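Local structure of CDA peptide synthetase I (Streptomyces coelicolor, 5DU9) at residues 160-163 with 164-167; 276-279 with 280-284; 295-299 with 300-304; 325-328 with 329-333. The protein is a condensation domain of a multidomain nonribosomal peptide synthetase and shares its fold family with the CoA-dependent acyltransferases. The protein carries 1 engineered substitution. All coordinates share one frame; numbering follows the deposited sequence.

Contact 1: 160-163 with 164-167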
loop_
_atom_site.group_PDB
_atom_site.type_symbol
_atom_site.label_atom_id
_atom_site.label_comp_id
_atom_site.label_asym_id
_atom_site.label_seq_id
_atom_site.Cartn_x
_atom_site.Cartn_y
_atom_site.Cartn_z
ATOM N N VAL A 160 1.560 -6.102 -10.655
ATOM C CA VAL A 160 1.703 -5.026 -11.645
ATOM C C VAL A 160 1.620 -3.614 -11.044
ATOM O O VAL A 160 2.099 -2.660 -11.658
ATOM C CB VAL A 160 0.648 -5.129 -12.785
ATOM C CG1 VAL A 160 0.924 -6.352 -13.657
ATOM C CG2 VAL A 160 -0.771 -5.158 -12.247
ATOM N N ILE A 161 1.026 -3.479 -9.862
ATOM C CA ILE A 161 0.766 -2.154 -9.285
ATOM C C ILE A 161 0.949 -2.141 -7.773
ATOM O O ILE A 161 0.328 -2.939 -7.062
ATOM C CB ILE A 161 -0.675 -1.672 -9.622
ATOM C CG1 ILE A 161 -0.803 -1.323 -11.114
ATOM C CG2 ILE A 161 -1.088 -0.466 -8.765
ATOM C CD1 ILE A 161 -0.023 -0.094 -11.559
ATOM N N ASP A 162 1.803 -1.237 -7.300
ATOM C CA ASP A 162 1.958 -0.976 -5.870
ATOM C C ASP A 162 1.268 0.336 -5.481
ATOM O O ASP A 162 0.657 1.002 -6.315
ATOM C CB ASP A 162 3.442 -0.951 -5.472
ATOM C CG ASP A 162 4.277 0.000 -6.316
ATOM O OD1 ASP A 162 3.743 1.014 -6.813
ATOM O OD2 ASP A 162 5.493 -0.264 -6.455
ATOM N N GLY A 163 1.363 0.702 -4.207
ATOM C CA GLY A 163 0.668 1.875 -3.706
ATOM C C GLY A 163 1.052 3.154 -4.423
ATOM O O GLY A 163 0.188 3.953 -4.794
ATOM N N THR A 164 2.354 3.353 -4.611
ATOM C CA THR A 164 2.867 4.515 -5.317
ATOM C C THR A 164 2.266 4.599 -6.716
ATOM O O THR A 164 1.914 5.679 -7.190
ATOM C CB THR A 164 4.407 4.463 -5.415
ATOM O OG1 THR A 164 4.965 4.540 -4.099
ATOM C CG2 THR A 164 4.959 5.609 -6.260
ATOM N N SER A 165 2.144 3.449 -7.369
ATOM C CA SER A 165 1.705 3.414 -8.757
ATOM C C SER A 165 0.208 3.657 -8.898
ATOM O O SER A 165 -0.246 4.105 -9.943
ATOM C CB SER A 165 2.082 2.080 -9.390
ATOM O OG SER A 165 3.493 1.925 -9.394
ATOM N N MET A 166 -0.558 3.361 -7.854
ATOM C CA MET A 166 -1.980 3.701 -7.853
ATOM C C MET A 166 -2.139 5.209 -8.026
ATOM O O MET A 166 -2.954 5.678 -8.824
ATOM C CB MET A 166 -2.653 3.237 -6.562
ATOM C CG MET A 166 -2.760 1.727 -6.439
ATOM S SD MET A 166 -3.509 1.241 -4.879
ATOM C CE MET A 166 -3.503 -0.549 -5.038
ATOM N N ALA A 167 -1.337 5.962 -7.283
ATOM C CA ALA A 167 -1.369 7.416 -7.365
ATOM C C ALA A 167 -0.929 7.898 -8.746
ATOM O O ALA A 167 -1.518 8.822 -9.302
ATOM C CB ALA A 167 -0.489 8.029 -6.282
#
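I161 lays its CG2 methyl against the CG of M166, 3.6 Å away. I161 CD1 meets S165 CB at 3.7 Å. These apolar touches cover one side of a helix start. The polar side belongs to D162, which sits at the N-cap of helix 163-182. Its CG stands between the backbone N and the carbonyl carbon (chi1 53°), and this turns the carboxylate back over the first turn. There D162 OD1 accepts from S165 N at 3.0 Å, met nearly along its C-O axis. This is the capping bond. S165 OG is 2.7 Å from the same D162 OD1, a probable hydrogen bond whose proton could go elsewhere. The D162 carbonyl serves the turn too: D162 O takes the M166 N-H at 3.1 Å, with a C=O...N angle of 162°. D162 and G163 are the last two residues of the HHxxxDG motif of condensation domains, and H158 of that motif lines the pocket of the bound (2S)-2-amino-N-butyl-propanamide. Outside this turn, D162 OD2 forms a salt bridge with R297 NH2 and accepts from V309 N, while S165 OG also bonds G307 N. Both carboxylate oxygens are therefore engaged in different directions. The D162 side chain is fixed in rotation and ties the helix start to the 297-309 region, which is consistent with a structural part in the motif.

Contact 2: 276-279 with 280-284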
loop_
_atom_site.group_PDB
_atom_site.type_symbol
_atom_site.label_atom_id
_atom_site.label_comp_id
_atom_site.label_asym_id
_atom_site.label_seq_id
_atom_site.Cartn_x
_atom_site.Cartn_y
_atom_site.Cartn_z
ATOM N N ALA A 276 4.025 1.124 18.234
ATOM C CA ALA A 276 5.013 0.482 19.094
ATOM C C ALA A 276 4.600 0.561 20.561
ATOM O O ALA A 276 4.682 -0.421 21.294
ATOM C CB ALA A 276 6.382 1.117 18.897
ATOM N N ALA A 277 4.156 1.741 20.984
ATOM C CA ALA A 277 3.709 1.950 22.355
ATOM C C ALA A 277 2.473 1.112 22.666
ATOM O O ALA A 277 2.348 0.549 23.754
ATOM C CB ALA A 277 3.420 3.426 22.591
ATOM N N PHE A 278 1.564 1.035 21.701
ATOM C CA PHE A 278 0.348 0.236 21.837
ATOM C C PHE A 278 0.675 -1.246 22.022
ATOM O O PHE A 278 0.117 -1.913 22.896
ATOM C CB PHE A 278 -0.545 0.435 20.608
ATOM C CG PHE A 278 -1.830 -0.346 20.648
ATOM C CD1 PHE A 278 -2.855 0.022 21.503
ATOM C CD2 PHE A 278 -2.018 -1.436 19.817
ATOM C CE1 PHE A 278 -4.042 -0.688 21.537
ATOM C CE2 PHE A 278 -3.203 -2.153 19.846
ATOM C CZ PHE A 278 -4.215 -1.777 20.711
ATOM N N LEU A 279 1.584 -1.757 21.198
ATOM C CA LEU A 279 2.001 -3.148 21.302
ATOM C C LEU A 279 2.681 -3.396 22.640
ATOM O O LEU A 279 2.420 -4.399 23.296
ATOM C CB LEU A 279 2.944 -3.523 20.156
ATOM C CG LEU A 279 2.337 -3.516 18.753
ATOM C CD1 LEU A 279 3.397 -3.894 17.732
ATOM C CD2 LEU A 279 1.136 -4.435 18.648
ATOM N N HIS A 280 3.552 -2.476 23.044
ATOM C CA HIS A 280 4.259 -2.606 24.315
ATOM C C HIS A 280 3.304 -2.606 25.506
ATOM O O HIS A 280 3.437 -3.421 26.420
ATOM C CB HIS A 280 5.278 -1.475 24.475
ATOM C CG HIS A 280 5.808 -1.341 25.870
ATOM N ND1 HIS A 280 6.699 -2.238 26.416
ATOM C CD2 HIS A 280 5.564 -0.419 26.830
ATOM C CE1 HIS A 280 6.983 -1.873 27.654
ATOM N NE2 HIS A 280 6.307 -0.773 27.930
ATOM N N ARG A 281 2.343 -1.690 25.497
ATOM C CA ARG A 281 1.412 -1.552 26.615
ATOM C C ARG A 281 0.460 -2.741 26.696
ATOM O O ARG A 281 0.057 -3.154 27.788
ATOM C CB ARG A 281 0.615 -0.253 26.483
ATOM C CG ARG A 281 -0.079 0.193 27.761
ATOM C CD ARG A 281 0.887 0.865 28.729
ATOM N NE ARG A 281 0.177 1.477 29.851
ATOM C CZ ARG A 281 0.005 0.917 31.046
ATOM N NH1 ARG A 281 0.504 -0.284 31.316
ATOM N NH2 ARG A 281 -0.663 1.568 31.986
ATOM N N THR A 282 0.100 -3.286 25.539
ATOM C CA THR A 282 -0.832 -4.406 25.475
ATOM C C THR A 282 -0.192 -5.683 26.007
ATOM O O THR A 282 -0.786 -6.386 26.826
ATOM C CB THR A 282 -1.327 -4.644 24.025
ATOM O OG1 THR A 282 -2.042 -3.493 23.564
ATOM C CG2 THR A 282 -2.247 -5.855 23.947
ATOM N N THR A 283 1.021 -5.972 25.543
ATOM C CA THR A 283 1.686 -7.241 25.837
ATOM C C THR A 283 2.721 -7.129 26.955
ATOM O O THR A 283 3.124 -8.138 27.537
ATOM C CB THR A 283 2.393 -7.797 24.585
ATOM O OG1 THR A 283 3.520 -6.972 24.259
ATOM C CG2 THR A 283 1.439 -7.842 23.402
ATOM N N GLY A 284 3.150 -5.907 27.250
ATOM C CA GLY A 284 4.200 -5.680 28.227
ATOM C C GLY A 284 5.591 -5.970 27.685
ATOM O O GLY A 284 6.582 -5.834 28.403
#
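A276 O accepts the H280 N-H at 2.9 Å, and the CB of H280 rests near the same oxygen. The next carbonyl, A277 O, takes R281 N at 2.8 Å. F278 follows with its ring pointing into the buried side, where it meets F428 edge-to-face. Over one face of the F278 ring stands T282 OG1, 3.9 Å above the plane and over its centre. That hydroxyl also donates to F278 O at 2.8 Å. T282 N donates to F278 O as well, from the opposite face of the carbonyl plane. This is the last part of helix 267-283, where threonine hydroxyls join the regular backbone bonds. It packs on helix 418-437 through A277, F278 and R281; R281 NE bonds V446 O. L279 repeats the double grip. Its O accepts T283 N at 3.1 Å and T283 OG1 at 3.0 Å, again from opposite faces. The two threonines reach their carbonyls from different first torsions, -62° at T282 and 69° at T283. Beyond T283 the helix stops at G284, whose phi is positive (78°). T283 OG1 also accepts from A285 N, and H280 ND1 bonds A285 O.

Contact 3: 295-299 with 300-304. With SO4 (sulfate ion), chain C.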
loop_
_atom_site.group_PDB
_atom_site.type_symbol
_atom_site.label_atom_id
_atom_site.label_comp_id
_atom_site.label_asym_id
_atom_site.label_seq_id
_atom_site.Cartn_x
_atom_site.Cartn_y
_atom_site.Cartn_z
ATOM N N THR A 295 9.189 2.478 -0.664
ATOM C CA THR A 295 8.755 2.380 -2.054
ATOM C C THR A 295 9.673 1.524 -2.915
ATOM O O THR A 295 9.241 0.975 -3.923
ATOM C CB THR A 295 8.649 3.758 -2.720
ATOM O OG1 THR A 295 9.947 4.356 -2.815
ATOM C CG2 THR A 295 7.714 4.664 -1.933
ATOM N N GLY A 296 10.939 1.425 -2.528
ATOM C CA GLY A 296 11.913 0.706 -3.331
ATOM C C GLY A 296 12.271 1.440 -4.615
ATOM O O GLY A 296 12.832 0.855 -5.545
ATOM N N ARG A 297 11.944 2.729 -4.665
ATOM C CA ARG A 297 12.214 3.556 -5.838
ATOM C C ARG A 297 13.409 4.466 -5.603
ATOM O O ARG A 297 13.381 5.336 -4.735
ATOM C CB ARG A 297 10.974 4.375 -6.198
ATOM C CG ARG A 297 9.840 3.492 -6.661
ATOM C CD ARG A 297 8.481 4.171 -6.660
ATOM N NE ARG A 297 7.473 3.174 -7.001
ATOM C CZ ARG A 297 7.142 2.833 -8.241
ATOM N NH1 ARG A 297 7.704 3.440 -9.278
ATOM N NH2 ARG A 297 6.241 1.883 -8.448
ATOM N N TYR A 298 14.460 4.243 -6.388
ATOM C CA TYR A 298 15.707 4.978 -6.251
ATOM C C TYR A 298 16.047 5.689 -7.552
ATOM O O TYR A 298 16.311 5.055 -8.570
ATOM C CB TYR A 298 16.821 4.023 -5.822
ATOM C CG TYR A 298 16.429 3.280 -4.575
ATOM C CD1 TYR A 298 16.492 3.895 -3.333
ATOM C CD2 TYR A 298 15.940 1.986 -4.642
ATOM C CE1 TYR A 298 16.102 3.229 -2.190
ATOM C CE2 TYR A 298 15.550 1.312 -3.504
ATOM C CZ TYR A 298 15.631 1.938 -2.283
ATOM O OH TYR A 298 15.238 1.269 -1.144
ATOM N N GLY A 299 16.009 7.015 -7.504
ATOM C CA GLY A 299 16.302 7.835 -8.665
ATOM C C GLY A 299 15.035 8.321 -9.334
ATOM O O GLY A 299 13.943 7.826 -9.056
ATOM N N ALA A 300 15.187 9.291 -10.229
ATOM C CA ALA A 300 14.043 9.958 -10.840
ATOM C C ALA A 300 13.226 9.020 -11.721
ATOM O O ALA A 300 11.993 9.064 -11.705
ATOM C CB ALA A 300 14.514 11.155 -11.651
ATOM N N ASN A 301 13.903 8.186 -12.504
ATOM C CA ASN A 301 13.205 7.273 -13.401
ATOM C C ASN A 301 12.315 6.315 -12.626
ATOM O O ASN A 301 11.142 6.138 -12.952
ATOM C CB ASN A 301 14.197 6.480 -14.253
ATOM C CG ASN A 301 13.509 5.451 -15.133
ATOM O OD1 ASN A 301 12.811 5.802 -16.087
ATOM N ND2 ASN A 301 13.699 4.179 -14.816
ATOM N N ALA A 302 12.881 5.708 -11.590
ATOM C CA ALA A 302 12.147 4.745 -10.782
ATOM C C ALA A 302 10.923 5.378 -10.122
ATOM O O ALA A 302 9.869 4.743 -10.014
ATOM C CB ALA A 302 13.064 4.137 -9.729
ATOM N N ARG A 303 11.052 6.631 -9.697
ATOM C CA ARG A 303 9.969 7.302 -8.986
ATOM C C ARG A 303 8.697 7.441 -9.824
ATOM O O ARG A 303 7.594 7.444 -9.275
ATOM C CB ARG A 303 10.425 8.681 -8.505
ATOM C CG ARG A 303 11.226 8.628 -7.208
ATOM C CD ARG A 303 11.362 9.997 -6.564
ATOM N NE ARG A 303 12.202 10.898 -7.349
ATOM C CZ ARG A 303 13.530 10.935 -7.285
ATOM N NH1 ARG A 303 14.189 10.114 -6.477
ATOM N NH2 ARG A 303 14.205 11.794 -8.038
ATOM N N ILE A 304 8.845 7.523 -11.144
ATOM C CA ILE A 304 7.698 7.753 -12.032
ATOM C C ILE A 304 7.411 6.572 -12.959
ATOM O O ILE A 304 6.798 6.741 -14.007
ATOM C CB ILE A 304 7.903 9.021 -12.888
ATOM C CG1 ILE A 304 9.172 8.906 -13.740
ATOM C CG2 ILE A 304 7.971 10.247 -11.989
ATOM C CD1 ILE A 304 9.272 9.944 -14.844
HETATM S S SO4 C . 17.756 8.066 -13.182
HETATM O O1 SO4 C . 18.825 8.790 -12.503
HETATM O O2 SO4 C . 18.103 7.883 -14.593
HETATM O O3 SO4 C . 17.585 6.758 -12.557
HETATM O O4 SO4 C . 16.517 8.827 -13.073
HETATM O O HOH W 1 15.850 5.647 -11.141
#
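R297 doubles back on the short helix that follows it and seizes a carbonyl with its guanidinium edge. Its NH1 donates to A302 O at only 2.6 Å. The oxygen lies near the guanidinium plane, and the C=O...N angle is 169°, although the N-H itself is bent off line. Extended from CG to NE, the R297 chain runs alongside A302 O. T305 O is a second acceptor for NH1. The other arginine, R303, works differently. Its chain bends at chi3 (-68°) and folds the guanidinium flat over G299 O, which lies 3.4 Å from the plane toward the rim of one face. No guanidinium N-H points at that oxygen; G299 O accepts the backbone R303 N at 3.2 Å. This is the loop that leaves strand 287-294, with an ST turn at T295, and runs into the weakly bonded helix 300-303. G299 makes the join, with a positive phi. At the start of this helix sits a sulfate, probably from the crystallisation liquor. N301 N donates to sulfate O4 at 2.8 Å. The same O4 is 3.2 Å from A300 N. A water bridges the two halves: it donates to Y298 O, accepts from A302 N, and gives its other hydrogen to sulfate O3. A302 CB fits against Y298 O, 3.6 Å away. N301 OD1 bonds D193 N, and Y298 OH bonds S343 OG.

Contact 4: 325-328 with 329-333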
loop_
_atom_site.group_PDB
_atom_site.type_symbol
_atom_site.label_atom_id
_atom_site.label_comp_id
_atom_site.label_asym_id
_atom_site.label_seq_id
_atom_site.Cartn_x
_atom_site.Cartn_y
_atom_site.Cartn_z
ATOM N N PHE A 325 6.478 9.067 25.756
ATOM C CA PHE A 325 6.103 8.840 24.370
ATOM C C PHE A 325 7.106 9.539 23.454
ATOM O O PHE A 325 7.488 9.002 22.420
ATOM C CB PHE A 325 4.680 9.326 24.086
ATOM C CG PHE A 325 4.234 9.079 22.668
ATOM C CD1 PHE A 325 4.278 7.804 22.127
ATOM C CD2 PHE A 325 3.772 10.116 21.883
ATOM C CE1 PHE A 325 3.875 7.572 20.827
ATOM C CE2 PHE A 325 3.372 9.894 20.580
ATOM C CZ PHE A 325 3.419 8.617 20.052
ATOM N N ALA A 326 7.555 10.723 23.851
ATOM C CA ALA A 326 8.568 11.438 23.073
ATOM C C ALA A 326 9.843 10.610 22.944
ATOM O O ALA A 326 10.508 10.638 21.909
ATOM C CB ALA A 326 8.881 12.789 23.707
ATOM N N ARG A 327 10.182 9.867 23.990
ATOM C CA ARG A 327 11.364 9.015 23.938
ATOM C C ARG A 327 11.166 7.865 22.958
ATOM O O ARG A 327 12.101 7.463 22.270
ATOM C CB ARG A 327 11.707 8.461 25.320
ATOM C CG ARG A 327 12.973 7.606 25.341
ATOM C CD ARG A 327 14.217 8.440 25.041
ATOM N NE ARG A 327 15.442 7.644 25.057
ATOM C CZ ARG A 327 15.909 6.957 24.018
ATOM N NH1 ARG A 327 15.255 6.949 22.863
ATOM N NH2 ARG A 327 17.035 6.267 24.137
ATOM N N VAL A 328 9.953 7.326 22.894
ATOM C CA VAL A 328 9.671 6.259 21.940
ATOM C C VAL A 328 9.759 6.791 20.513
ATOM O O VAL A 328 10.239 6.096 19.618
ATOM C CB VAL A 328 8.287 5.630 22.185
ATOM C CG1 VAL A 328 7.992 4.548 21.150
ATOM C CG2 VAL A 328 8.228 5.036 23.588
ATOM N N VAL A 329 9.298 8.022 20.297
ATOM C CA VAL A 329 9.432 8.657 18.989
ATOM C C VAL A 329 10.918 8.750 18.612
ATOM O O VAL A 329 11.292 8.488 17.472
ATOM C CB VAL A 329 8.770 10.059 18.965
ATOM C CG1 VAL A 329 9.101 10.808 17.671
ATOM C CG2 VAL A 329 7.258 9.936 19.121
ATOM N N GLU A 330 11.767 9.096 19.572
ATOM C CA GLU A 330 13.210 9.151 19.316
ATOM C C GLU A 330 13.767 7.770 18.972
ATOM O O GLU A 330 14.622 7.632 18.093
ATOM C CB GLU A 330 13.946 9.727 20.524
ATOM C CG GLU A 330 13.673 11.199 20.765
ATOM C CD GLU A 330 14.269 11.702 22.068
ATOM O OE1 GLU A 330 14.985 10.930 22.740
ATOM O OE2 GLU A 330 14.018 12.874 22.422
ATOM N N THR A 331 13.284 6.750 19.675
ATOM C CA THR A 331 13.703 5.377 19.423
ATOM C C THR A 331 13.327 4.974 18.000
ATOM O O THR A 331 14.114 4.350 17.287
ATOM C CB THR A 331 13.070 4.417 20.447
ATOM O OG1 THR A 331 13.540 4.762 21.753
ATOM C CG2 THR A 331 13.430 2.961 20.150
ATOM N N VAL A 332 12.124 5.352 17.589
ATOM C CA VAL A 332 11.658 5.079 16.232
ATOM C C VAL A 332 12.542 5.788 15.208
ATOM O O VAL A 332 12.936 5.202 14.205
ATOM C CB VAL A 332 10.187 5.517 16.052
ATOM C CG1 VAL A 332 9.788 5.570 14.578
ATOM C CG2 VAL A 332 9.267 4.578 16.812
ATOM N N SER A 333 12.853 7.051 15.471
ATOM C CA SER A 333 13.692 7.826 14.564
ATOM C C SER A 333 15.079 7.199 14.389
ATOM O O SER A 333 15.601 7.144 13.273
ATOM C CB SER A 333 13.825 9.265 15.067
ATOM O OG SER A 333 12.601 9.966 14.931
#
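The F325 ring carries the CG2 methyl of V329 over one face. The methyl is 4.2 Å from the ring centroid and 15° off the normal, a CH-pi contact offset toward the rim. F325 CG is anti to the backbone N, and V329 CG2 is anti to its carbonyl carbon, which brings methyl and ring together one turn apart. The second flat group is the R327 guanidinium. T331 N lies at its edge, in plane, 3.8 Å from R327 NH1. T331 OG1 is nearer to R327 NH1, 3.0 Å, but comes in obliquely at a poor angle for a hydrogen bond. E330 OE1 stands well out of the guanidinium plane, 4.0 Å from R327 NH1. This is a long salt bridge of charges only, with no N-H aimed at the oxygen. The bend at chi2 (66°) carries R327 CD past E330 OE1 at 3.5 Å. All this lies on helix 325-341, and in these first turns the helix is two-sided. F325, V328, V329 and V332 are buried, whereas R327 and E330 face the solvent. F325, V329 and V332 touch A273 of helix 267-283, and V328 touches V443. Regular backbone bonds run beneath the side chains: V329 N to F325 O at 3.0 Å, E330 N to A326 O, T331 N to R327 O, and V332 N to V328 O at 2.9 Å. R327 N donates to S324 OG, just before the helix.

Contact 1 lies nearest the chain centre, about 8 Å centre to centre, beside the ligand pocket. Contact 3 is further out, at about 16 Å, and touches contact 1 through a salt bridge; their centres are about 12 Å apart. Contacts 2 and 4 are peripheral, both about 24 Å from the chain centre, on neighbouring helices. Their centres are about 14 Å apart, without touching. The inner pair joins loop to helix start and is mainly polar, with an apolar I161-M166 touch in contact 1. It rests on a helix cap and a buried arginine. The outer pair lies on regular helix, contact 2 at its C-terminal end, with a buried apolar side and exposed threonine or charged groups.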